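PDB 3LM7: putative 4-Hydroxy-2-oxoglutarate aldolase / 2-dehydro-3-deoxyphosphogluconate aldolase from Yersinia enterocolitica, which is of unconfirmed function but belongs to the KDGP aldolase family and has the beta/alpha architecture of a TIM barrel. Local coordinates for residues 95-100 with 114-119; 90-95 with 107-112; 22-27 with 58-63; 18-23 with 41-46. All coordinates share one frame; numbering follows the deposited sequence.

In the fold
The four contacts fall into two neighbouring pairs in the barrel; contacts 1, 2 and 4 reach its parallel sheet, contact 3 joins outer helices. Contacts 1 and 2 belong to the unit of strand 94-95, helix 102-109 and strand 115-120; they share Val95, their centres about 10 Å apart. Contacts 3 and 4 share Gly22 and Ser23, in the loop between strand 17-20 and helix 24-33, with centres about 9 Å apart; Ala21 touches Ala27 and Tyr60, and Val42 touches Tyr60. The pairs meet where His94 CE1 lies 3.5 Å from Asn18 OD1. Contact 3 is the most peripheral, its centre about 18 Å from that of the chain and about 22 Å from that of contact 1.

Contact 1 (95-100 with 114-119); sequences VNQVFT and TVVNGL
Val95 and Gln97 are tied to strand 115-120 by three backbone hydrogen bonds. Val95 N donates to Val115 O (2.7 Å) and Asn117 N donates to Val95 O (3.1 Å), the pattern of a parallel bridge between Val95 and Val116. Farther along, Leu119 N reaches Gln97 O at 2.9 Å through a bent bond of 132°.

In between, the side-chain amide of Asn117 joins the two backbones. Its CG stands between the backbone N and the carbonyl carbon (chi1 70°), which brings the amide over to residues 96 and 97. Asn117 OD1 accepts from Gln97 N (2.9 Å), while Asn117 ND2 donates to Asn96 OD1 (2.9 Å). The two side-chain amides are turned 59° from each other; ND2 arrives above the carbonyl plane of Asn96, although Asn96 OD1 lies close to the amide plane of Asn117. Outside the pair, Asn96 OD1 also accepts from Lys163 NZ, and Asn117 ND2 also donates to Glu191 OE1.

The apolar contacts are few. Val95 CG2 meets Thr114 CG2 at 3.7 Å, the hydroxyl of Thr114 being bonded to Pro92 O. At the other end Leu119 CB packs 4.0 Å from Val98 CA.

All touching residues are buried, so the paired amides matter chemically: they give each other, and the N-H of Gln97, polar partners inside the protein and prolong the link between the chains beyond the single regular bridge.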
loop_
_atom_site.group_PDB
_atom_site.type_symbol
_atom_site.label_atom_id
_atom_site.label_comp_id
_atom_site.label_asym_id
_atom_site.label_seq_id
_atom_site.Cartn_x
_atom_site.Cartn_y
_atom_site.Cartn_z
ATOM N N VAL A 95 -5.435 8.542 -15.649
ATOM C CA VAL A 95 -6.046 8.358 -16.955
ATOM C C VAL A 95 -7.181 7.345 -16.793
ATOM O O VAL A 95 -6.962 6.299 -16.170
ATOM C CB VAL A 95 -5.006 7.737 -17.956
ATOM C CG1 VAL A 95 -5.651 7.308 -19.332
ATOM C CG2 VAL A 95 -3.776 8.728 -18.175
ATOM N N ASN A 96 -8.365 7.651 -17.325
ATOM C CA ASN A 96 -9.448 6.695 -17.342
ATOM C C ASN A 96 -9.314 5.892 -18.633
ATOM O O ASN A 96 -9.307 6.486 -19.726
ATOM C CB ASN A 96 -10.815 7.391 -17.374
ATOM C CG ASN A 96 -11.191 8.003 -16.008
ATOM O OD1 ASN A 96 -11.653 7.301 -15.089
ATOM N ND2 ASN A 96 -10.925 9.286 -15.863
ATOM N N GLN A 97 -9.334 4.562 -18.546
ATOM C CA GLN A 97 -9.365 3.759 -19.774
ATOM C C GLN A 97 -10.409 2.630 -19.698
ATOM O O GLN A 97 -10.798 2.216 -18.614
ATOM C CB GLN A 97 -7.994 3.111 -20.127
ATOM C CG GLN A 97 -7.101 3.967 -21.093
ATOM C CD GLN A 97 -7.772 4.152 -22.451
ATOM O OE1 GLN A 97 -8.829 3.565 -22.728
ATOM N NE2 GLN A 97 -7.232 5.057 -23.250
ATOM N N VAL A 98 -10.794 2.104 -20.882
ATOM C CA VAL A 98 -11.508 0.818 -20.966
ATOM C C VAL A 98 -10.468 -0.311 -20.998
ATOM O O VAL A 98 -9.286 -0.069 -21.210
ATOM C CB VAL A 98 -12.471 0.763 -22.169
ATOM C CG1 VAL A 98 -13.558 1.854 -21.939
ATOM C CG2 VAL A 98 -11.750 0.911 -23.519
ATOM N N PHE A 99 -10.914 -1.536 -20.771
ATOM C CA PHE A 99 -9.989 -2.639 -20.505
ATOM C C PHE A 99 -9.009 -2.749 -21.688
ATOM O O PHE A 99 -7.795 -3.008 -21.480
ATOM C CB PHE A 99 -10.854 -3.924 -20.326
ATOM C CG PHE A 99 -10.058 -5.169 -20.034
ATOM C CD1 PHE A 99 -9.831 -5.541 -18.723
ATOM C CD2 PHE A 99 -9.546 -5.968 -21.093
ATOM C CE1 PHE A 99 -9.064 -6.714 -18.411
ATOM C CE2 PHE A 99 -8.772 -7.115 -20.810
ATOM C CZ PHE A 99 -8.566 -7.502 -19.453
ATOM N N THR A 100 -9.502 -2.523 -22.908
ATOM C CA THR A 100 -8.699 -2.795 -24.111
ATOM C C THR A 100 -7.836 -1.578 -24.466
ATOM O O THR A 100 -7.148 -1.582 -25.469
ATOM C CB THR A 100 -9.663 -3.061 -25.307
ATOM O OG1 THR A 100 -10.694 -2.028 -25.343
ATOM C CG2 THR A 100 -10.339 -4.418 -25.132
ATOM N N THR A 114 1.976 7.614 -13.644
ATOM C CA THR A 114 0.590 8.042 -13.910
ATOM C C THR A 114 -0.326 6.840 -13.647
ATOM O O THR A 114 -0.042 5.704 -14.112
ATOM C CB THR A 114 0.453 8.451 -15.364
ATOM O OG1 THR A 114 1.205 9.632 -15.575
ATOM C CG2 THR A 114 -1.012 8.789 -15.717
ATOM N N VAL A 115 -1.424 7.070 -12.928
ATOM C CA VAL A 115 -2.395 5.992 -12.673
ATOM C C VAL A 115 -3.286 5.770 -13.882
ATOM O O VAL A 115 -3.912 6.711 -14.351
ATOM C CB VAL A 115 -3.305 6.363 -11.415
ATOM C CG1 VAL A 115 -4.446 5.330 -11.247
ATOM C CG2 VAL A 115 -2.397 6.341 -10.149
ATOM N N VAL A 116 -3.341 4.522 -14.382
ATOM C CA VAL A 116 -4.200 4.169 -15.483
ATOM C C VAL A 116 -5.200 3.123 -15.001
ATOM O O VAL A 116 -4.809 1.966 -14.630
ATOM C CB VAL A 116 -3.362 3.511 -16.623
ATOM C CG1 VAL A 116 -4.296 3.136 -17.804
ATOM C CG2 VAL A 116 -2.297 4.571 -17.069
ATOM N N ASN A 117 -6.486 3.514 -14.934
ATOM C CA ASN A 117 -7.490 2.531 -14.527
ATOM C C ASN A 117 -7.978 1.712 -15.742
ATOM O O ASN A 117 -7.710 2.058 -16.936
ATOM C CB ASN A 117 -8.652 3.218 -13.742
ATOM C CG ASN A 117 -9.550 4.108 -14.614
ATOM O OD1 ASN A 117 -9.807 3.814 -15.768
ATOM N ND2 ASN A 117 -10.107 5.164 -14.007
ATOM N N GLY A 118 -8.695 0.632 -15.467
ATOM C CA GLY A 118 -9.212 -0.176 -16.563
ATOM C C GLY A 118 -10.660 -0.492 -16.171
ATOM O O GLY A 118 -10.902 -1.046 -15.114
ATOM N N LEU A 119 -11.583 -0.157 -17.058
ATOM C CA LEU A 119 -13.014 -0.298 -16.772
ATOM C C LEU A 119 -13.447 -1.746 -16.968
ATOM O O LEU A 119 -13.279 -2.306 -18.071
ATOM C CB LEU A 119 -13.843 0.605 -17.720
ATOM C CG LEU A 119 -15.314 0.886 -17.283
ATOM C CD1 LEU A 119 -15.892 2.138 -18.111
ATOM C CD2 LEU A 119 -16.179 -0.347 -17.529
#

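Contact 2 (90-95 with 107-112); sequences VQPQHV and ALLGQH
Gln91, the first residue to leave helix 80-90, holds Leu109 at the end of helix 102-109 and Gln111 just after it, one with each end of its amide. The side chain bends at chi2 (-79°), bringing the amide to the neighbouring turn. Gln91 NE2 donates to Leu109 O at 3.0 Å, in the plane of that carbonyl and on a lone pair, with the oxygen close to the plane of the Gln91 amide as well. The same NE2 has a second acceptor in Gln88 O, back in its own helix.

On the other branch, Gln91 OE1 accepts from Gln111 NE2 at 3.0 Å. The two glutamines meet tip to tip with amide planes 79° apart, and the donor stands above the carbonyl plane of Gln91 and not on a lone pair. Gln111 NE2 is also bonded to Thr114 OG1, which ties the turn after the helix to the residue just before the next strand.

Pro92 follows with an apolar touch: its ring CD lies 4.2 Å from Leu109 CD2, the two side chains crossing at about a right angle. The same methyl, CD2, is 4.0 Å from Gln91 NE2, so it lies beside both residues. Farther along, Val95 CG2 meets the other methyl of Leu109, CD1, at 4.1 Å.

Leu109 thus packs between helix and strand, and the glutamines link the helix end and the turn after it to the residue after helix 80-90. The arrangement belongs to the beta-alpha-beta unit of strand 94-95, helix 102-109 and strand 115-120, the repeating element of a TIM barrel.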
loop_
_atom_site.group_PDB
_atom_site.type_symbol
_atom_site.label_atom_id
_atom_site.label_comp_id
_atom_site.label_asym_id
_atom_site.label_seq_id
_atom_site.Cartn_x
_atom_site.Cartn_y
_atom_site.Cartn_z
ATOM N N VAL A 90 -0.028 15.068 -22.476
ATOM C CA VAL A 90 -0.321 15.817 -21.264
ATOM C C VAL A 90 0.493 15.348 -20.047
ATOM O O VAL A 90 0.831 16.162 -19.183
ATOM C CB VAL A 90 -1.832 15.769 -20.959
ATOM C CG1 VAL A 90 -2.127 16.355 -19.548
ATOM C CG2 VAL A 90 -2.588 16.531 -22.060
ATOM N N GLN A 91 0.713 14.042 -19.929
ATOM C CA GLN A 91 1.353 13.430 -18.746
ATOM C C GLN A 91 0.660 13.832 -17.457
ATOM O O GLN A 91 1.303 14.430 -16.548
ATOM C CB GLN A 91 2.847 13.830 -18.676
ATOM C CG GLN A 91 3.616 13.361 -19.916
ATOM C CD GLN A 91 3.958 11.868 -19.797
ATOM O OE1 GLN A 91 4.505 11.435 -18.798
ATOM N NE2 GLN A 91 3.667 11.100 -20.846
ATOM N N PRO A 92 -0.621 13.468 -17.316
ATOM C CA PRO A 92 -1.375 13.777 -16.120
ATOM C C PRO A 92 -1.051 12.828 -14.986
ATOM O O PRO A 92 -0.196 11.901 -15.152
ATOM C CB PRO A 92 -2.834 13.520 -16.574
ATOM C CG PRO A 92 -2.686 12.234 -17.397
ATOM C CD PRO A 92 -1.367 12.534 -18.202
ATOM N N GLN A 93 -1.749 13.016 -13.849
ATOM C CA GLN A 93 -1.639 12.089 -12.730
ATOM C C GLN A 93 -2.497 10.843 -12.917
ATOM O O GLN A 93 -2.214 9.816 -12.307
ATOM C CB GLN A 93 -2.026 12.746 -11.397
ATOM C CG GLN A 93 -0.844 13.655 -10.912
ATOM C CD GLN A 93 -1.263 14.509 -9.714
ATOM O OE1 GLN A 93 -2.345 14.317 -9.160
ATOM N NE2 GLN A 93 -0.408 15.500 -9.331
ATOM N N HIS A 94 -3.489 10.923 -13.777
ATOM C CA HIS A 94 -4.502 9.866 -13.826
ATOM C C HIS A 94 -5.142 9.784 -15.200
ATOM O O HIS A 94 -5.420 10.841 -15.827
ATOM C CB HIS A 94 -5.629 10.191 -12.791
ATOM C CG HIS A 94 -6.630 9.085 -12.658
ATOM N ND1 HIS A 94 -7.797 9.060 -13.382
ATOM C CD2 HIS A 94 -6.628 7.955 -11.896
ATOM C CE1 HIS A 94 -8.497 7.991 -13.040
ATOM N NE2 HIS A 94 -7.801 7.297 -12.152
ATOM N N VAL A 95 -5.435 8.542 -15.649
ATOM C CA VAL A 95 -6.046 8.358 -16.955
ATOM C C VAL A 95 -7.181 7.345 -16.793
ATOM O O VAL A 95 -6.962 6.299 -16.170
ATOM C CB VAL A 95 -5.006 7.737 -17.956
ATOM C CG1 VAL A 95 -5.651 7.308 -19.332
ATOM C CG2 VAL A 95 -3.776 8.728 -18.175
ATOM N N ALA A 107 1.842 2.341 -22.435
ATOM C CA ALA A 107 2.993 2.372 -23.325
ATOM C C ALA A 107 3.232 3.795 -23.825
ATOM O O ALA A 107 4.401 4.204 -23.836
ATOM C CB ALA A 107 2.794 1.449 -24.526
ATOM N N LEU A 108 2.188 4.526 -24.250
ATOM C CA LEU A 108 2.403 5.900 -24.711
ATOM C C LEU A 108 2.749 6.873 -23.569
ATOM O O LEU A 108 3.431 7.884 -23.792
ATOM C CB LEU A 108 1.203 6.419 -25.471
ATOM C CG LEU A 108 0.963 5.625 -26.799
ATOM C CD1 LEU A 108 -0.207 6.290 -27.514
ATOM C CD2 LEU A 108 2.283 5.528 -27.744
ATOM N N LEU A 109 2.352 6.566 -22.333
ATOM C CA LEU A 109 2.753 7.409 -21.207
ATOM C C LEU A 109 4.250 7.336 -20.999
ATOM O O LEU A 109 4.896 8.360 -20.632
ATOM C CB LEU A 109 2.016 7.017 -19.893
ATOM C CG LEU A 109 0.577 7.556 -19.779
ATOM C CD1 LEU A 109 -0.221 6.743 -18.688
ATOM C CD2 LEU A 109 0.592 9.061 -19.406
ATOM N N GLY A 110 4.815 6.149 -21.213
ATOM C CA GLY A 110 6.273 5.974 -21.135
ATOM C C GLY A 110 6.802 5.915 -19.694
ATOM O O GLY A 110 8.013 5.962 -19.474
ATOM N N GLN A 111 5.923 5.799 -18.705
ATOM C CA GLN A 111 6.359 5.673 -17.300
ATOM C C GLN A 111 5.168 5.017 -16.576
ATOM O O GLN A 111 4.019 5.003 -17.096
ATOM C CB GLN A 111 6.787 7.056 -16.623
ATOM C CG GLN A 111 5.947 8.282 -17.061
ATOM C CD GLN A 111 4.530 8.357 -16.387
ATOM O OE1 GLN A 111 4.242 7.693 -15.438
ATOM N NE2 GLN A 111 3.695 9.186 -16.917
ATOM N N HIS A 112 5.440 4.488 -15.399
ATOM C CA HIS A 112 4.412 3.806 -14.602
ATOM C C HIS A 112 3.901 4.626 -13.417
ATOM O O HIS A 112 3.163 4.090 -12.602
ATOM C CB HIS A 112 4.959 2.481 -14.068
ATOM C CG HIS A 112 3.894 1.453 -13.802
ATOM N ND1 HIS A 112 3.416 0.596 -14.778
ATOM C CD2 HIS A 112 3.233 1.127 -12.659
ATOM C CE1 HIS A 112 2.492 -0.198 -14.249
ATOM N NE2 HIS A 112 2.372 0.094 -12.964
#

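Contact 3 (22-27 with 58-63); sequences GSKDNA and REYAAL
Lys24 and Tyr60 join two outer helices of the barrel where the first turn of helix 24-33 meets the last turns of helix 50-63. The aliphatic part of Lys24 lies over the Tyr60 ring in a CH-pi contact: its CG is 3.9 Å from the ring centroid and only 11° off the ring normal, the two side chains crossing at about a right angle. Ala27 CB meets the ring at its edge, 3.6 Å from Tyr60 CD2, and Ser23 O lies near the plane close to CE2. Leu63 CD1 packs 3.7 Å from Lys24 CB.

The lysine chain bends at chi4 (83°) and ends near acidic groups. Lys24 NZ makes a long salt bridge of 4.0 Å to Glu59 OE1, while its stronger partner is Asp56, one turn earlier in the same helix. A water links the hydroxyl to the ammonium group: it is 2.7 Å from Tyr60 OH and accepts a weak bond of 3.2 Å from Lys24 NZ.

The start of helix 24-33 is fixed locally. Ser23 OG caps it by accepting from Asn26 N, and Asn26 OD1 takes the N-H of Gly22. Inward, the contact rests on the sheet: Tyr60 packs on Ala21 and Val42, and Ala27 on Val40, so both helices bear on strand 38-43 and on the loop after strand 17-20.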
loop_
_atom_site.group_PDB
_atom_site.type_symbol
_atom_site.label_atom_id
_atom_site.label_comp_id
_atom_site.label_asym_id
_atom_site.label_seq_id
_atom_site.Cartn_x
_atom_site.Cartn_y
_atom_site.Cartn_z
ATOM N N GLY A 22 -16.420 21.651 -14.147
ATOM C CA GLY A 22 -17.280 22.209 -15.204
ATOM C C GLY A 22 -16.632 23.413 -15.887
ATOM O O GLY A 22 -17.182 23.930 -16.876
ATOM N N SER A 23 -15.500 23.867 -15.373
ATOM C CA SER A 23 -14.813 25.055 -15.931
ATOM C C SER A 23 -13.432 25.148 -15.284
ATOM O O SER A 23 -13.171 24.459 -14.290
ATOM C CB SER A 23 -15.601 26.339 -15.580
ATOM O OG SER A 23 -15.494 26.668 -14.198
ATOM N N LYS A 24 -12.548 26.008 -15.794
ATOM C CA LYS A 24 -11.241 26.190 -15.116
ATOM C C LYS A 24 -11.345 26.766 -13.714
ATOM O O LYS A 24 -10.648 26.313 -12.786
ATOM C CB LYS A 24 -10.323 27.074 -15.997
ATOM C CG LYS A 24 -9.779 26.292 -17.185
ATOM C CD LYS A 24 -9.170 27.249 -18.208
ATOM C CE LYS A 24 -8.763 26.506 -19.441
ATOM N NZ LYS A 24 -9.835 26.281 -20.369
ATOM N N ASP A 25 -12.212 27.767 -13.541
ATOM C CA ASP A 25 -12.435 28.355 -12.193
ATOM C C ASP A 25 -12.988 27.226 -11.301
ATOM O O ASP A 25 -12.669 27.138 -10.148
ATOM C CB ASP A 25 -13.501 29.499 -12.183
ATOM C CG ASP A 25 -13.037 30.772 -12.877
ATOM O OD1 ASP A 25 -11.823 31.001 -12.922
ATOM O OD2 ASP A 25 -13.897 31.528 -13.421
ATOM N N ASN A 26 -13.830 26.375 -11.849
ATOM C CA ASN A 26 -14.408 25.278 -11.014
ATOM C C ASN A 26 -13.314 24.310 -10.585
ATOM O O ASN A 26 -13.273 23.873 -9.424
ATOM C CB ASN A 26 -15.560 24.572 -11.766
ATOM C CG ASN A 26 -16.269 23.490 -10.913
ATOM O OD1 ASN A 26 -16.681 22.442 -11.431
ATOM N ND2 ASN A 26 -16.402 23.752 -9.599
ATOM N N ALA A 27 -12.422 23.955 -11.528
ATOM C CA ALA A 27 -11.291 23.086 -11.165
ATOM C C ALA A 27 -10.492 23.697 -9.989
ATOM O O ALA A 27 -10.163 23.035 -9.011
ATOM C CB ALA A 27 -10.374 22.848 -12.403
ATOM N N ARG A 58 -3.564 21.010 -20.577
ATOM C CA ARG A 58 -2.364 21.631 -20.014
ATOM C C ARG A 58 -2.707 22.911 -19.242
ATOM O O ARG A 58 -2.149 23.179 -18.178
ATOM C CB ARG A 58 -1.352 21.925 -21.130
ATOM C CG ARG A 58 -0.497 20.718 -21.368
ATOM C CD ARG A 58 0.327 20.934 -22.626
ATOM N NE ARG A 58 1.147 19.785 -22.976
ATOM C CZ ARG A 58 1.711 19.658 -24.186
ATOM N NH1 ARG A 58 1.544 20.623 -25.114
ATOM N NH2 ARG A 58 2.492 18.621 -24.457
ATOM N N GLU A 59 -3.663 23.688 -19.738
ATOM C CA GLU A 59 -4.071 24.863 -18.970
ATOM C C GLU A 59 -4.709 24.467 -17.605
ATOM O O GLU A 59 -4.411 25.083 -16.578
ATOM C CB GLU A 59 -5.035 25.739 -19.808
ATOM C CG GLU A 59 -4.446 26.286 -21.081
ATOM C CD GLU A 59 -5.446 27.177 -21.878
ATOM O OE1 GLU A 59 -6.278 27.855 -21.256
ATOM O OE2 GLU A 59 -5.362 27.174 -23.113
ATOM N N TYR A 60 -5.607 23.466 -17.578
ATOM C CA TYR A 60 -6.148 22.977 -16.310
ATOM C C TYR A 60 -5.043 22.480 -15.402
ATOM O O TYR A 60 -5.066 22.744 -14.193
ATOM C CB TYR A 60 -7.110 21.769 -16.563
ATOM C CG TYR A 60 -8.528 22.117 -16.887
ATOM C CD1 TYR A 60 -8.955 22.221 -18.207
ATOM C CD2 TYR A 60 -9.451 22.351 -15.885
ATOM C CE1 TYR A 60 -10.264 22.553 -18.518
ATOM C CE2 TYR A 60 -10.830 22.658 -16.215
ATOM C CZ TYR A 60 -11.188 22.709 -17.520
ATOM O OH TYR A 60 -12.464 22.989 -17.885
ATOM N N ALA A 61 -4.107 21.709 -15.950
ATOM C CA ALA A 61 -3.063 21.103 -15.121
ATOM C C ALA A 61 -2.245 22.138 -14.385
ATOM O O ALA A 61 -1.854 21.935 -13.257
ATOM C CB ALA A 61 -2.124 20.222 -16.017
ATOM N N ALA A 62 -1.959 23.246 -15.081
ATOM C CA ALA A 62 -1.187 24.349 -14.532
ATOM C C ALA A 62 -1.917 24.963 -13.353
ATOM O O ALA A 62 -1.285 25.395 -12.404
ATOM C CB ALA A 62 -0.972 25.404 -15.632
ATOM N N LEU A 63 -3.248 24.967 -13.364
ATOM C CA LEU A 63 -3.991 25.578 -12.242
ATOM C C LEU A 63 -3.950 24.706 -10.993
ATOM O O LEU A 63 -4.113 25.206 -9.859
ATOM C CB LEU A 63 -5.477 25.749 -12.625
ATOM C CG LEU A 63 -5.652 26.660 -13.819
ATOM C CD1 LEU A 63 -7.121 26.668 -14.269
ATOM C CD2 LEU A 63 -5.237 28.067 -13.300
HETATM O O HOH W 1 -12.673 24.846 -19.778
#

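Contact 4 (18-23 with 41-46); sequences NVLAGS and GVLSKN
The flat groups are the peptides 19-20 and 20-21 of one strand and those on either side of Gly41, joined at their edges by hydrogen bonds. Gly41 N donates to Val19 O at 2.7 Å in a nearly straight bond of 170°, tilted a little from that carbonyl plane, and Ala21 N donates to Gly41 O at 3.2 Å, in that carbonyl's plane. Together they form a parallel bridge between Leu20 and Gly41. A water donates to both Gly41 O and Ala21 O, at 2.9 Å each, so the Gly41 oxygen holds two donors.

Gly41 has no side chain, and Leu20 lies close to its backbone: CG is anti to the carbonyl carbon (chi1 -62°), and CD2 comes 3.9 Å from Gly41 CA. Leu20 CD2 also meets Leu43 CD2 at 4.0 Å, an apolar touch beyond the bridge.

The short segments 18-20 and 41-43 run at 47° to each other, a twist consistent with a barrel, and helix 24-33 connects the strands as a beta-alpha-beta unit. Beyond them, the backbone of Val42 pairs with Ser69 and Gly71, while Asn18 pairs with Pro218 and Ile220 on the other flank. Outward, Val42 also touches Met57 of helix 50-63.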
loop_
_atom_site.group_PDB
_atom_site.type_symbol
_atom_site.label_atom_id
_atom_site.label_comp_id
_atom_site.label_asym_id
_atom_site.label_seq_id
_atom_site.Cartn_x
_atom_site.Cartn_y
_atom_site.Cartn_z
ATOM N N ASN A 18 -11.999 11.681 -7.001
ATOM C CA ASN A 18 -12.027 12.037 -8.389
ATOM C C ASN A 18 -13.378 12.640 -8.766
ATOM O O ASN A 18 -14.423 11.960 -8.665
ATOM C CB ASN A 18 -11.623 10.764 -9.245
ATOM C CG ASN A 18 -11.379 11.039 -10.748
ATOM O OD1 ASN A 18 -10.457 10.396 -11.376
ATOM N ND2 ASN A 18 -12.206 11.856 -11.373
ATOM N N VAL A 19 -13.381 13.895 -9.260
ATOM C CA VAL A 19 -14.658 14.563 -9.528
ATOM C C VAL A 19 -14.417 15.331 -10.779
ATOM O O VAL A 19 -13.264 15.551 -11.162
ATOM C CB VAL A 19 -15.091 15.536 -8.297
ATOM C CG1 VAL A 19 -15.115 14.778 -6.968
ATOM C CG2 VAL A 19 -14.075 16.691 -8.147
ATOM N N LEU A 20 -15.474 15.744 -11.458
ATOM C CA LEU A 20 -15.339 16.461 -12.721
ATOM C C LEU A 20 -15.288 17.974 -12.522
ATOM O O LEU A 20 -15.895 18.490 -11.607
ATOM C CB LEU A 20 -16.557 16.157 -13.622
ATOM C CG LEU A 20 -16.725 14.687 -14.007
ATOM C CD1 LEU A 20 -17.965 14.514 -14.897
ATOM C CD2 LEU A 20 -15.410 14.048 -14.647
ATOM N N ALA A 21 -14.621 18.679 -13.420
ATOM C CA ALA A 21 -14.666 20.149 -13.399
ATOM C C ALA A 21 -15.629 20.634 -14.456
ATOM O O ALA A 21 -15.633 20.126 -15.567
ATOM C CB ALA A 21 -13.255 20.753 -13.625
ATOM N N GLY A 22 -16.420 21.651 -14.147
ATOM C CA GLY A 22 -17.280 22.209 -15.204
ATOM C C GLY A 22 -16.632 23.413 -15.887
ATOM O O GLY A 22 -17.182 23.930 -16.876
ATOM N N SER A 23 -15.500 23.867 -15.373
ATOM C CA SER A 23 -14.813 25.055 -15.931
ATOM C C SER A 23 -13.432 25.148 -15.284
ATOM O O SER A 23 -13.171 24.459 -14.290
ATOM C CB SER A 23 -15.601 26.339 -15.580
ATOM O OG SER A 23 -15.494 26.668 -14.198
ATOM N N GLY A 41 -11.450 15.705 -13.189
ATOM C CA GLY A 41 -11.704 15.084 -14.514
ATOM C C GLY A 41 -11.999 16.088 -15.599
ATOM O O GLY A 41 -12.828 16.988 -15.410
ATOM N N VAL A 42 -11.312 15.971 -16.730
ATOM C CA VAL A 42 -11.623 16.766 -17.921
ATOM C C VAL A 42 -11.783 15.759 -19.059
ATOM O O VAL A 42 -10.990 14.844 -19.187
ATOM C CB VAL A 42 -10.476 17.740 -18.246
ATOM C CG1 VAL A 42 -10.815 18.627 -19.531
ATOM C CG2 VAL A 42 -10.242 18.653 -16.963
ATOM N N LEU A 43 -12.810 15.935 -19.902
ATOM C CA LEU A 43 -13.169 14.816 -20.816
ATOM C C LEU A 43 -12.689 15.006 -22.199
ATOM O O LEU A 43 -12.852 16.085 -22.739
ATOM C CB LEU A 43 -14.680 14.579 -20.801
ATOM C CG LEU A 43 -15.399 14.573 -19.454
ATOM C CD1 LEU A 43 -16.912 14.379 -19.766
ATOM C CD2 LEU A 43 -14.860 13.469 -18.555
ATOM N N SER A 44 -12.081 13.971 -22.786
ATOM C CA SER A 44 -11.616 14.035 -24.187
ATOM C C SER A 44 -12.743 14.374 -25.175
ATOM O O SER A 44 -12.510 15.044 -26.180
ATOM C CB SER A 44 -10.936 12.706 -24.620
ATOM O OG SER A 44 -11.870 11.692 -24.400
ATOM N N LYS A 45 -13.965 13.911 -24.867
ATOM C CA LYS A 45 -15.128 14.037 -25.750
ATOM C C LYS A 45 -15.528 15.500 -25.935
ATOM O O LYS A 45 -16.217 15.861 -26.888
ATOM C CB LYS A 45 -16.273 13.259 -25.112
ATOM C CG LYS A 45 -17.206 12.662 -26.079
ATOM C CD LYS A 45 -18.488 12.299 -25.356
ATOM C CE LYS A 45 -18.323 11.076 -24.458
ATOM N NZ LYS A 45 -19.541 10.241 -24.662
ATOM N N ASN A 46 -15.071 16.358 -25.041
ATOM C CA ASN A 46 -15.375 17.781 -25.093
ATOM C C ASN A 46 -14.514 18.567 -26.083
ATOM O O ASN A 46 -14.593 19.797 -26.120
ATOM C CB ASN A 46 -15.320 18.372 -23.662
ATOM C CG ASN A 46 -16.554 18.014 -22.894
ATOM O OD1 ASN A 46 -17.587 17.746 -23.525
ATOM N ND2 ASN A 46 -16.491 17.993 -21.561
HETATM O O HOH W 2 -15.110 17.734 -17.028
#